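Local coordinates for saframycin Mx1 synthetase B (Legionella pneumophila subsp. pneumophila, PDB 3KXW), which is a fatty acid AMP ligase, a member of the ANL superfamily of AMP-binding enzymes, at residues N197-S202 against G222-I227; T201-N206 against T333-G338. All blocks are in the same frame, centred on the assembly; numbering follows the deposited sequence.

Contact 1: N197-S202 against G222-I227; sequences NKIFTS and GLIGCI. With 1ZZ (5'-O-[(S)-(dodecanoyloxy)(hydroxy)phosphoryl]adenosine), chain B.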
ATOM      1  N   ASN A 197      14.569  -3.988  10.624  1.00 16.41           N
ATOM      2  CA  ASN A 197      15.616  -5.006  10.678  1.00 15.42           C
ATOM      3  C   ASN A 197      15.162  -6.308  10.020  1.00 16.39           C
ATOM      4  O   ASN A 197      15.932  -6.974   9.316  1.00 15.20           O
ATOM      5  CB  ASN A 197      16.016  -5.295  12.126  1.00 18.56           C
ATOM      6  CG  ASN A 197      17.011  -6.449  12.228  1.00 22.50           C
ATOM      7  OD1 ASN A 197      18.115  -6.374  11.686  1.00 29.16           O
ATOM      8  ND2 ASN A 197      16.620  -7.515  12.918  1.00 28.15           N
ATOM      9  N   LYS A 198      13.915  -6.676  10.260  1.00 15.23           N
ATOM     10  CA  LYS A 198      13.379  -7.879   9.652  1.00 15.09           C
ATOM     11  C   LYS A 198      13.352  -7.751   8.123  1.00 15.42           C
ATOM     12  O   LYS A 198      13.688  -8.697   7.413  1.00 15.02           O
ATOM     13  CB  LYS A 198      11.986  -8.186  10.189  1.00 15.67           C
ATOM     14  CG  LYS A 198      12.005  -8.823  11.566  1.00 17.24           C
ATOM     15  CD  LYS A 198      10.597  -8.832  12.154  1.00 16.98           C
ATOM     16  CE  LYS A 198      10.483  -9.800  13.326  1.00 19.12           C
ATOM     17  NZ  LYS A 198      11.367  -9.484  14.476  1.00 17.73           N
ATOM     18  N   ILE A 199      12.974  -6.578   7.629  1.00 14.86           N
ATOM     19  CA  ILE A 199      12.948  -6.316   6.186  1.00 13.79           C
ATOM     20  C   ILE A 199      14.357  -6.331   5.578  1.00 15.72           C
ATOM     21  O   ILE A 199      14.612  -7.014   4.571  1.00 15.64           O
ATOM     22  CB  ILE A 199      12.260  -4.957   5.877  1.00 12.66           C
ATOM     23  CG1 ILE A 199      10.807  -4.973   6.381  1.00 12.77           C
ATOM     24  CG2 ILE A 199      12.334  -4.617   4.383  1.00 13.90           C
ATOM     25  CD1 ILE A 199      10.112  -3.604   6.345  1.00 12.94           C
ATOM     26  N   PHE A 200      15.270  -5.571   6.173  1.00 14.81           N
ATOM     27  CA  PHE A 200      16.653  -5.522   5.684  1.00 15.86           C
ATOM     28  C   PHE A 200      17.253  -6.923   5.624  1.00 16.85           C
ATOM     29  O   PHE A 200      17.948  -7.294   4.660  1.00 18.06           O
ATOM     30  CB  PHE A 200      17.503  -4.604   6.575  1.00 15.91           C
ATOM     31  CG  PHE A 200      18.885  -4.343   6.051  1.00 17.39           C
ATOM     32  CD1 PHE A 200      19.154  -3.199   5.306  1.00 19.04           C
ATOM     33  CD2 PHE A 200      19.923  -5.225   6.317  1.00 20.28           C
ATOM     34  CE1 PHE A 200      20.438  -2.946   4.826  1.00 20.37           C
ATOM     35  CE2 PHE A 200      21.211  -4.977   5.842  1.00 21.70           C
ATOM     36  CZ  PHE A 200      21.467  -3.834   5.109  1.00 20.67           C
ATOM     37  N   THR A 201      16.970  -7.707   6.650  1.00 17.59           N
ATOM     38  CA  THR A 201      17.553  -9.034   6.763  1.00 18.56           C
ATOM     39  C   THR A 201      16.913 -10.017   5.813  1.00 18.85           C
ATOM     40  O   THR A 201      17.612 -10.731   5.085  1.00 20.42           O
ATOM     41  CB  THR A 201      17.406  -9.569   8.178  1.00 19.36           C
ATOM     42  OG1 THR A 201      18.218  -8.783   9.046  1.00 21.02           O
ATOM     43  CG2 THR A 201      17.858 -11.006   8.242  1.00 21.85           C
ATOM     44  N   SER A 202      15.583 -10.050   5.822  1.00 17.14           N
ATOM     45  CA  SER A 202      14.830 -11.031   5.038  1.00 19.18           C
ATOM     46  C   SER A 202      15.028 -10.803   3.533  1.00 17.75           C
ATOM     47  O   SER A 202      15.069 -11.763   2.768  1.00 18.50           O
ATOM     48  CB  SER A 202      13.341 -11.009   5.419  1.00 17.86           C
ATOM     49  OG  SER A 202      13.155 -11.398   6.779  1.00 19.55           O
ATOM     50  N   GLY A 222       4.911   1.374   0.941  1.00 15.46           N
ATOM     51  CA  GLY A 222       5.682   2.428   0.304  1.00 14.55           C
ATOM     52  C   GLY A 222       6.403   3.314   1.315  1.00 16.45           C
ATOM     53  O   GLY A 222       7.424   3.924   0.989  1.00 16.25           O
ATOM     54  N   LEU A 223       5.880   3.397   2.541  1.00 14.70           N
ATOM     55  CA  LEU A 223       6.536   4.185   3.590  1.00 14.83           C
ATOM     56  C   LEU A 223       7.597   3.342   4.321  1.00 14.13           C
ATOM     57  O   LEU A 223       8.778   3.686   4.335  1.00 13.73           O
ATOM     58  CB  LEU A 223       5.497   4.708   4.610  1.00 14.86           C
ATOM     59  CG  LEU A 223       6.102   5.365   5.860  1.00 15.71           C
ATOM     60  CD1 LEU A 223       7.017   6.534   5.492  1.00 14.38           C
ATOM     61  CD2 LEU A 223       5.018   5.802   6.856  1.00 16.70           C
ATOM     62  N   ILE A 224       7.167   2.223   4.908  1.00 13.12           N
ATOM     63  CA  ILE A 224       8.051   1.461   5.795  1.00 13.22           C
ATOM     64  C   ILE A 224       9.073   0.649   4.995  1.00 12.85           C
ATOM     65  O   ILE A 224      10.262   0.676   5.272  1.00 12.67           O
ATOM     66  CB  ILE A 224       7.232   0.572   6.745  1.00 13.63           C
ATOM     67  CG1 ILE A 224       6.343   1.466   7.660  1.00 14.36           C
ATOM     68  CG2 ILE A 224       8.135  -0.357   7.557  1.00 12.97           C
ATOM     69  CD1 ILE A 224       5.424   0.657   8.530  1.00 17.18           C
ATOM     70  N   GLY A 225       8.588  -0.044   3.975  1.00 12.72           N
ATOM     71  CA  GLY A 225       9.447  -0.825   3.109  1.00 15.28           C
ATOM     72  C   GLY A 225      10.383  -0.006   2.243  1.00 13.89           C
ATOM     73  O   GLY A 225      11.574  -0.290   2.179  1.00 13.81           O
ATOM     74  N   CYS A 226       9.859   0.995   1.555  1.00 11.96           N
ATOM     75  CA  CYS A 226      10.641   1.595   0.468  1.00 13.51           C
ATOM     76  C   CYS A 226      11.289   2.947   0.815  1.00 14.11           C
ATOM     77  O   CYS A 226      12.043   3.495   0.023  1.00 14.74           O
ATOM     78  CB  CYS A 226       9.779   1.723  -0.786  1.00 14.13           C
ATOM     79  SG  CYS A 226       9.143   0.122  -1.323  1.00 18.67           S
ATOM     80  N   ILE A 227      11.001   3.476   2.001  1.00 11.95           N
ATOM     81  CA  ILE A 227      11.625   4.741   2.415  1.00 12.87           C
ATOM     82  C   ILE A 227      12.375   4.582   3.745  1.00 13.79           C
ATOM     83  O   ILE A 227      13.576   4.856   3.829  1.00 12.43           O
ATOM     84  CB  ILE A 227      10.597   5.901   2.547  1.00 13.60           C
ATOM     85  CG1 ILE A 227       9.906   6.184   1.214  1.00 13.89           C
ATOM     86  CG2 ILE A 227      11.289   7.196   3.045  1.00 13.79           C
ATOM     87  CD1 ILE A 227       8.725   7.130   1.299  1.00 16.12           C
TER
HETATM   88  P   1ZZ B 589      -2.374  -3.024   4.992  1.00 27.29           P
HETATM   89  C1  1ZZ B 589      11.625  -3.198   0.746  1.00 19.84           C
HETATM   90  N1  1ZZ B 589      -2.641  -8.810   2.206  1.00 20.73           N
HETATM   91  O1  1ZZ B 589      -0.648  -4.543   2.683  1.00 26.48           O
HETATM   92  C2  1ZZ B 589      10.165  -3.627   0.546  1.00 15.74           C
HETATM   93  N2  1ZZ B 589      -0.475  -9.233   1.843  1.00 16.13           N
HETATM   94  O2  1ZZ B 589      -0.764  -3.242   4.632  1.00 30.34           O
HETATM   95  C3  1ZZ B 589       9.690  -4.584   1.646  1.00 16.89           C
HETATM   96  N3  1ZZ B 589      -3.617 -10.952   1.051  1.00 19.79           N
HETATM   97  O3  1ZZ B 589      -2.513  -2.838   6.421  1.00 24.51           O
HETATM   98  C4  1ZZ B 589       8.156  -4.651   1.686  1.00 16.04           C
HETATM   99  N4  1ZZ B 589      -1.866 -12.326   0.126  1.00 18.51           N
HETATM  100  O4  1ZZ B 589      -2.889  -1.721   4.191  1.00 35.96           O
HETATM  101  C5  1ZZ B 589       7.630  -5.889   2.431  1.00 16.60           C
HETATM  102  N5  1ZZ B 589       0.421 -11.895   0.324  1.00 15.58           N
HETATM  103  O5  1ZZ B 589      -3.290  -4.315   4.468  1.00 25.13           O
HETATM  104  C6  1ZZ B 589       6.101  -5.916   2.298  1.00 17.21           C
HETATM  105  O6  1ZZ B 589      -3.691  -6.694   2.967  1.00 23.97           O
HETATM  106  C7  1ZZ B 589       5.244  -7.108   2.794  1.00 15.61           C
HETATM  107  O7  1ZZ B 589      -5.458  -8.786   3.952  1.00 23.57           O
HETATM  108  C8  1ZZ B 589       3.731  -7.127   2.499  1.00 15.64           C
HETATM  109  O8  1ZZ B 589      -4.455  -7.967   6.063  1.00 20.22           O
HETATM  110  C9  1ZZ B 589       3.003  -6.277   3.552  1.00 17.50           C
HETATM  111  C10 1ZZ B 589       1.694  -5.623   3.049  1.00 18.02           C
HETATM  112  C11 1ZZ B 589       1.230  -4.589   4.114  1.00 20.47           C
HETATM  113  C12 1ZZ B 589      -0.302  -4.449   4.028  1.00 25.25           C
HETATM  114  C13 1ZZ B 589      -2.970  -5.636   4.847  1.00 26.53           C
HETATM  115  C14 1ZZ B 589      -3.863  -6.531   4.249  1.00 23.64           C
HETATM  116  C15 1ZZ B 589      -3.819  -7.967   4.887  1.00 20.57           C
HETATM  117  C16 1ZZ B 589      -4.344  -8.759   3.970  1.00 24.15           C
HETATM  118  C17 1ZZ B 589      -3.756  -8.193   2.770  1.00 22.07           C
HETATM  119  C18 1ZZ B 589      -1.264  -8.377   2.376  1.00 19.13           C
HETATM  120  C19 1ZZ B 589      -1.336 -10.293   1.236  1.00 18.63           C
HETATM  121  C20 1ZZ B 589      -2.587 -10.056   1.501  1.00 18.59           C
HETATM  122  C21 1ZZ B 589      -3.291 -12.016   0.357  1.00 18.74           C
HETATM  123  C22 1ZZ B 589      -0.971 -11.572   0.512  1.00 17.34           C
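I199 reaches across from helix 189-202 to helix 220-233 and makes the whole of this small apolar contact with the delta end of its side chain. Its CD1 meets CG2 of I224 at 4.0 Å and lies 4.3 Å from CA of G225. The two isoleucine side chains cross at about a right angle and meet through one methyl each. I199 divides its branches between two partners: CG1, anti to the carbonyl carbon (chi1 -60°), carries CD1 to the other helix, while CG2 turns to the bound 5'-O-[(S)-(dodecanoyloxy)(hydroxy)phosphoryl]adenosine, 3.8 Å from its C3.

G225 borders the ligand's dodecanoyl chain, its carbonyl O standing 3.2 Å from C1, the terminal carbon. Having no side chain, G225 leaves room for C2 of the ligand to pass close to its backbone.

No hydrogen bond joins the segments. Within helix 189-202, the hydroxyls of T201 and S202 fold back on the preceding turn: OG1 of T201 donates to O of N197 (2.9 Å) and OG of S202 to O of K198 (2.8 Å). Each carbonyl also takes its helical N-H, from the opposite face of its plane.

Helix 220-233 makes a wider pi-type turn at 222-227, and here the two helices, through I199 and G225, line part of the pocket that holds the ligand's acyl chain.

Contact 2: T201-N206 against T333-G338; sequences TSFHMN and TLLVTG. With 1ZZ (5'-O-[(S)-(dodecanoyloxy)(hydroxy)phosphoryl]adenosine), chain B.
The ring of F203 lies against the dodecanoyl chain of the bound 5'-O-[(S)-(dodecanoyloxy)(hydroxy)phosphoryl]adenosine. Over one face, offset toward the rim, sits the terminal carbon C1, at a height of 4.3 Å above the ring plane. At the edge, close to the plane, is CD2 of L335, 4.0 Å from CE1 of F203. The outer end of the ring is tight on the ligand, with CZ of F203 3.4 Å from its C3. Y324, on the neighbouring strand 323-328, also meets this ring, the two planes inclined at about 50°.

L335 points toward the helix end and uses its two methyls differently. With CG anti to the backbone N (chi1 177°), CD2 touches both F203 and S202, 4.1 Å from CB of the serine, while CD1 turns to C7 of the ligand at 3.8 Å.

F203 stands where helix 189-202 ends in a Schellman motif: H204, at positive phi, is its C-prime residue, and the backbone N of H204 bonds to O of T201 as that of M205 does to O of F200. The facing strand 335-338 has a classic beta bulge, V336 and T337 both lying opposite Y327.

More of the acyl chain is lined from each segment. L334 sets CD1 3.5 Å from C11, next to the carbonyl carbon C12 at the acyl-phosphate end, and its CD2 touches C4 and C5 further along. At the far end the selenomethionine M205, extended beyond CG, brings CE to 3.7 Å from C1.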
ATOM      1  N   THR A 201      16.970  -7.707   6.650  1.00 17.59           N
ATOM      2  CA  THR A 201      17.553  -9.034   6.763  1.00 18.56           C
ATOM      3  C   THR A 201      16.913 -10.017   5.813  1.00 18.85           C
ATOM      4  O   THR A 201      17.612 -10.731   5.085  1.00 20.42           O
ATOM      5  CB  THR A 201      17.406  -9.569   8.178  1.00 19.36           C
ATOM      6  OG1 THR A 201      18.218  -8.783   9.046  1.00 21.02           O
ATOM      7  CG2 THR A 201      17.858 -11.006   8.242  1.00 21.85           C
ATOM      8  N   SER A 202      15.583 -10.050   5.822  1.00 17.14           N
ATOM      9  CA  SER A 202      14.830 -11.031   5.038  1.00 19.18           C
ATOM     10  C   SER A 202      15.028 -10.803   3.533  1.00 17.75           C
ATOM     11  O   SER A 202      15.069 -11.763   2.768  1.00 18.50           O
ATOM     12  CB  SER A 202      13.341 -11.009   5.419  1.00 17.86           C
ATOM     13  OG  SER A 202      13.155 -11.398   6.779  1.00 19.55           O
ATOM     14  N   PHE A 203      15.179  -9.538   3.138  1.00 15.36           N
ATOM     15  CA  PHE A 203      15.412  -9.168   1.737  1.00 18.30           C
ATOM     16  C   PHE A 203      16.888  -9.273   1.318  1.00 17.25           C
ATOM     17  O   PHE A 203      17.246  -8.888   0.213  1.00 16.95           O
ATOM     18  CB  PHE A 203      14.868  -7.754   1.416  1.00 15.51           C
ATOM     19  CG  PHE A 203      13.374  -7.724   1.148  1.00 15.79           C
ATOM     20  CD1 PHE A 203      12.462  -8.063   2.152  1.00 16.83           C
ATOM     21  CD2 PHE A 203      12.885  -7.360  -0.103  1.00 16.64           C
ATOM     22  CE1 PHE A 203      11.070  -8.062   1.909  1.00 15.28           C
ATOM     23  CE2 PHE A 203      11.493  -7.343  -0.351  1.00 15.88           C
ATOM     24  CZ  PHE A 203      10.603  -7.693   0.664  1.00 15.76           C
ATOM     25  N   HIS A 204      17.737  -9.784   2.205  1.00 18.38           N
ATOM     26  CA  HIS A 204      19.159  -9.937   1.894  1.00 19.91           C
ATOM     27  C   HIS A 204      19.772  -8.646   1.356  1.00 19.56           C
ATOM     28  O   HIS A 204      20.525  -8.670   0.384  1.00 16.66           O
ATOM     29  CB  HIS A 204      19.367 -11.056   0.870  1.00 21.67           C
ATOM     30  CG  HIS A 204      19.194 -12.442   1.419  1.00 20.67           C
ATOM     31  ND1 HIS A 204      18.343 -12.741   2.460  1.00 24.29           N
ATOM     32  CD2 HIS A 204      19.740 -13.623   1.039  1.00 26.54           C
ATOM     33  CE1 HIS A 204      18.389 -14.037   2.717  1.00 25.28           C
ATOM     34  NE2 HIS A 204      19.226 -14.597   1.862  1.00 29.02           N
HETATM   35  N   MSE A 205      19.443  -7.515   1.975  1.00 17.08           N
HETATM   36  CA  MSE A 205      19.988  -6.230   1.549  1.00 17.69           C
HETATM   37  C   MSE A 205      21.467  -6.148   1.877  1.00 19.74           C
HETATM   38  O   MSE A 205      21.922  -6.761   2.834  1.00 20.11           O
HETATM   39  CB  MSE A 205      19.251  -5.085   2.245  1.00 17.92           C
HETATM   40  CG  MSE A 205      17.789  -5.077   1.880  1.00 18.17           C
HETATM   41 SE   MSE A 205      16.888  -3.404   2.295  1.00 29.13          SE
HETATM   42  CE  MSE A 205      15.112  -3.988   1.775  1.00 16.92           C
ATOM     43  N   ASN A 206      22.194  -5.385   1.085  1.00 19.05           N
ATOM     44  CA  ASN A 206      23.630  -5.209   1.283  1.00 22.63           C
ATOM     45  C   ASN A 206      23.993  -3.881   0.659  1.00 26.34           C
ATOM     46  O   ASN A 206      23.099  -3.097   0.325  1.00 23.02           O
ATOM     47  CB  ASN A 206      24.431  -6.374   0.676  1.00 21.45           C
ATOM     48  CG  ASN A 206      24.196  -6.549  -0.822  1.00 22.95           C
ATOM     49  OD1 ASN A 206      24.152  -5.592  -1.581  1.00 22.17           O
ATOM     50  ND2 ASN A 206      24.072  -7.800  -1.250  1.00 25.91           N
ATOM     51  N   THR A 333       3.202  -3.680  11.844  1.00 13.32           N
ATOM     52  CA  THR A 333       4.146  -2.744  11.267  1.00 12.44           C
ATOM     53  C   THR A 333       4.232  -2.930   9.765  1.00 12.84           C
ATOM     54  O   THR A 333       3.796  -2.069   9.015  1.00 12.60           O
ATOM     55  CB  THR A 333       5.542  -2.785  11.961  1.00 12.10           C
ATOM     56  OG1 THR A 333       5.372  -2.480  13.350  1.00 13.23           O
ATOM     57  CG2 THR A 333       6.432  -1.761  11.381  1.00 13.13           C
ATOM     58  N   LEU A 334       4.758  -4.066   9.314  1.00 12.20           N
ATOM     59  CA  LEU A 334       4.675  -4.354   7.887  1.00 13.00           C
ATOM     60  C   LEU A 334       4.882  -5.824   7.613  1.00 12.43           C
ATOM     61  O   LEU A 334       3.918  -6.556   7.449  1.00 13.36           O
ATOM     62  CB  LEU A 334       5.672  -3.525   7.079  1.00 12.83           C
ATOM     63  CG  LEU A 334       5.525  -3.668   5.553  1.00 14.29           C
ATOM     64  CD1 LEU A 334       4.219  -3.044   5.072  1.00 16.40           C
ATOM     65  CD2 LEU A 334       6.726  -3.016   4.877  1.00 16.37           C
ATOM     66  N   LEU A 335       6.133  -6.257   7.565  1.00 11.61           N
ATOM     67  CA  LEU A 335       6.445  -7.582   6.999  1.00 11.30           C
ATOM     68  C   LEU A 335       6.241  -8.710   7.999  1.00 13.32           C
ATOM     69  O   LEU A 335       6.838  -8.679   9.072  1.00 12.92           O
ATOM     70  CB  LEU A 335       7.894  -7.589   6.489  1.00 11.42           C
ATOM     71  CG  LEU A 335       8.446  -8.897   5.936  1.00 11.94           C
ATOM     72  CD1 LEU A 335       7.686  -9.335   4.647  1.00 11.13           C
ATOM     73  CD2 LEU A 335       9.954  -8.754   5.690  1.00 11.11           C
ATOM     74  N   VAL A 336       5.441  -9.717   7.619  1.00 11.44           N
ATOM     75  CA  VAL A 336       5.114 -10.868   8.481  1.00 14.41           C
ATOM     76  C   VAL A 336       5.679 -12.170   7.923  1.00 12.68           C
ATOM     77  O   VAL A 336       6.297 -12.936   8.662  1.00 13.48           O
ATOM     78  CB  VAL A 336       3.581 -11.004   8.697  1.00 12.20           C
ATOM     79  CG1 VAL A 336       3.204 -12.297   9.471  1.00 12.55           C
ATOM     80  CG2 VAL A 336       3.074  -9.782   9.446  1.00 11.41           C
ATOM     81  N   THR A 337       5.481 -12.411   6.625  1.00 13.01           N
ATOM     82  CA  THR A 337       6.054 -13.601   5.982  1.00 14.12           C
ATOM     83  C   THR A 337       6.728 -13.265   4.658  1.00 15.26           C
ATOM     84  O   THR A 337       6.331 -12.334   3.978  1.00 13.95           O
ATOM     85  CB  THR A 337       4.986 -14.719   5.706  1.00 14.38           C
ATOM     86  OG1 THR A 337       4.084 -14.309   4.669  1.00 13.05           O
ATOM     87  CG2 THR A 337       4.186 -15.025   6.944  1.00 14.32           C
ATOM     88  N   GLY A 338       7.749 -14.046   4.304  1.00 14.05           N
ATOM     89  CA  GLY A 338       8.422 -13.925   3.032  1.00 14.64           C
ATOM     90  C   GLY A 338       9.412 -15.059   2.866  1.00 16.02           C
ATOM     91  O   GLY A 338       9.866 -15.639   3.853  1.00 16.55           O
TER
HETATM   92  P   1ZZ B 589      -2.374  -3.024   4.992  1.00 27.29           P
HETATM   93  C1  1ZZ B 589      11.625  -3.198   0.746  1.00 19.84           C
HETATM   94  N1  1ZZ B 589      -2.641  -8.810   2.206  1.00 20.73           N
HETATM   95  O1  1ZZ B 589      -0.648  -4.543   2.683  1.00 26.48           O
HETATM   96  C2  1ZZ B 589      10.165  -3.627   0.546  1.00 15.74           C
HETATM   97  N2  1ZZ B 589      -0.475  -9.233   1.843  1.00 16.13           N
HETATM   98  O2  1ZZ B 589      -0.764  -3.242   4.632  1.00 30.34           O
HETATM   99  C3  1ZZ B 589       9.690  -4.584   1.646  1.00 16.89           C
HETATM  100  N3  1ZZ B 589      -3.617 -10.952   1.051  1.00 19.79           N
HETATM  101  O3  1ZZ B 589      -2.513  -2.838   6.421  1.00 24.51           O
HETATM  102  C4  1ZZ B 589       8.156  -4.651   1.686  1.00 16.04           C
HETATM  103  N4  1ZZ B 589      -1.866 -12.326   0.126  1.00 18.51           N
HETATM  104  O4  1ZZ B 589      -2.889  -1.721   4.191  1.00 35.96           O
HETATM  105  C5  1ZZ B 589       7.630  -5.889   2.431  1.00 16.60           C
HETATM  106  N5  1ZZ B 589       0.421 -11.895   0.324  1.00 15.58           N
HETATM  107  O5  1ZZ B 589      -3.290  -4.315   4.468  1.00 25.13           O
HETATM  108  C6  1ZZ B 589       6.101  -5.916   2.298  1.00 17.21           C
HETATM  109  O6  1ZZ B 589      -3.691  -6.694   2.967  1.00 23.97           O
HETATM  110  C7  1ZZ B 589       5.244  -7.108   2.794  1.00 15.61           C
HETATM  111  O7  1ZZ B 589      -5.458  -8.786   3.952  1.00 23.57           O
HETATM  112  C8  1ZZ B 589       3.731  -7.127   2.499  1.00 15.64           C
HETATM  113  O8  1ZZ B 589      -4.455  -7.967   6.063  1.00 20.22           O
HETATM  114  C9  1ZZ B 589       3.003  -6.277   3.552  1.00 17.50           C
HETATM  115  C10 1ZZ B 589       1.694  -5.623   3.049  1.00 18.02           C
HETATM  116  C11 1ZZ B 589       1.230  -4.589   4.114  1.00 20.47           C
HETATM  117  C12 1ZZ B 589      -0.302  -4.449   4.028  1.00 25.25           C
HETATM  118  C13 1ZZ B 589      -2.970  -5.636   4.847  1.00 26.53           C
HETATM  119  C14 1ZZ B 589      -3.863  -6.531   4.249  1.00 23.64           C
HETATM  120  C15 1ZZ B 589      -3.819  -7.967   4.887  1.00 20.57           C
HETATM  121  C16 1ZZ B 589      -4.344  -8.759   3.970  1.00 24.15           C
HETATM  122  C17 1ZZ B 589      -3.756  -8.193   2.770  1.00 22.07           C
HETATM  123  C18 1ZZ B 589      -1.264  -8.377   2.376  1.00 19.13           C
HETATM  124  C19 1ZZ B 589      -1.336 -10.293   1.236  1.00 18.63           C
HETATM  125  C20 1ZZ B 589      -2.587 -10.056   1.501  1.00 18.59           C
HETATM  126  C21 1ZZ B 589      -3.291 -12.016   0.357  1.00 18.74           C
HETATM  127  C22 1ZZ B 589      -0.971 -11.572   0.512  1.00 17.34           C

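Overall arrangement
From the N terminus, helix 189-202 supplies the first segment of both contacts, which share T201 and S202. Contact 1 closes the shorter loop, through strand 210-213, onto helix 220-233; contact 2 starts at the end of helix 189-202 and closes a much longer one, with 126 residues between its segments, onto strand 335-338. Segment 222-227 lies inside that longer loop, so the two closures overlap and cross. Their centres are 6 Å apart, and L334 meets both I199 and the backbone of G225. Together they bring two helices and a strand of the mixed sheet containing 323-328 around one acyl chain.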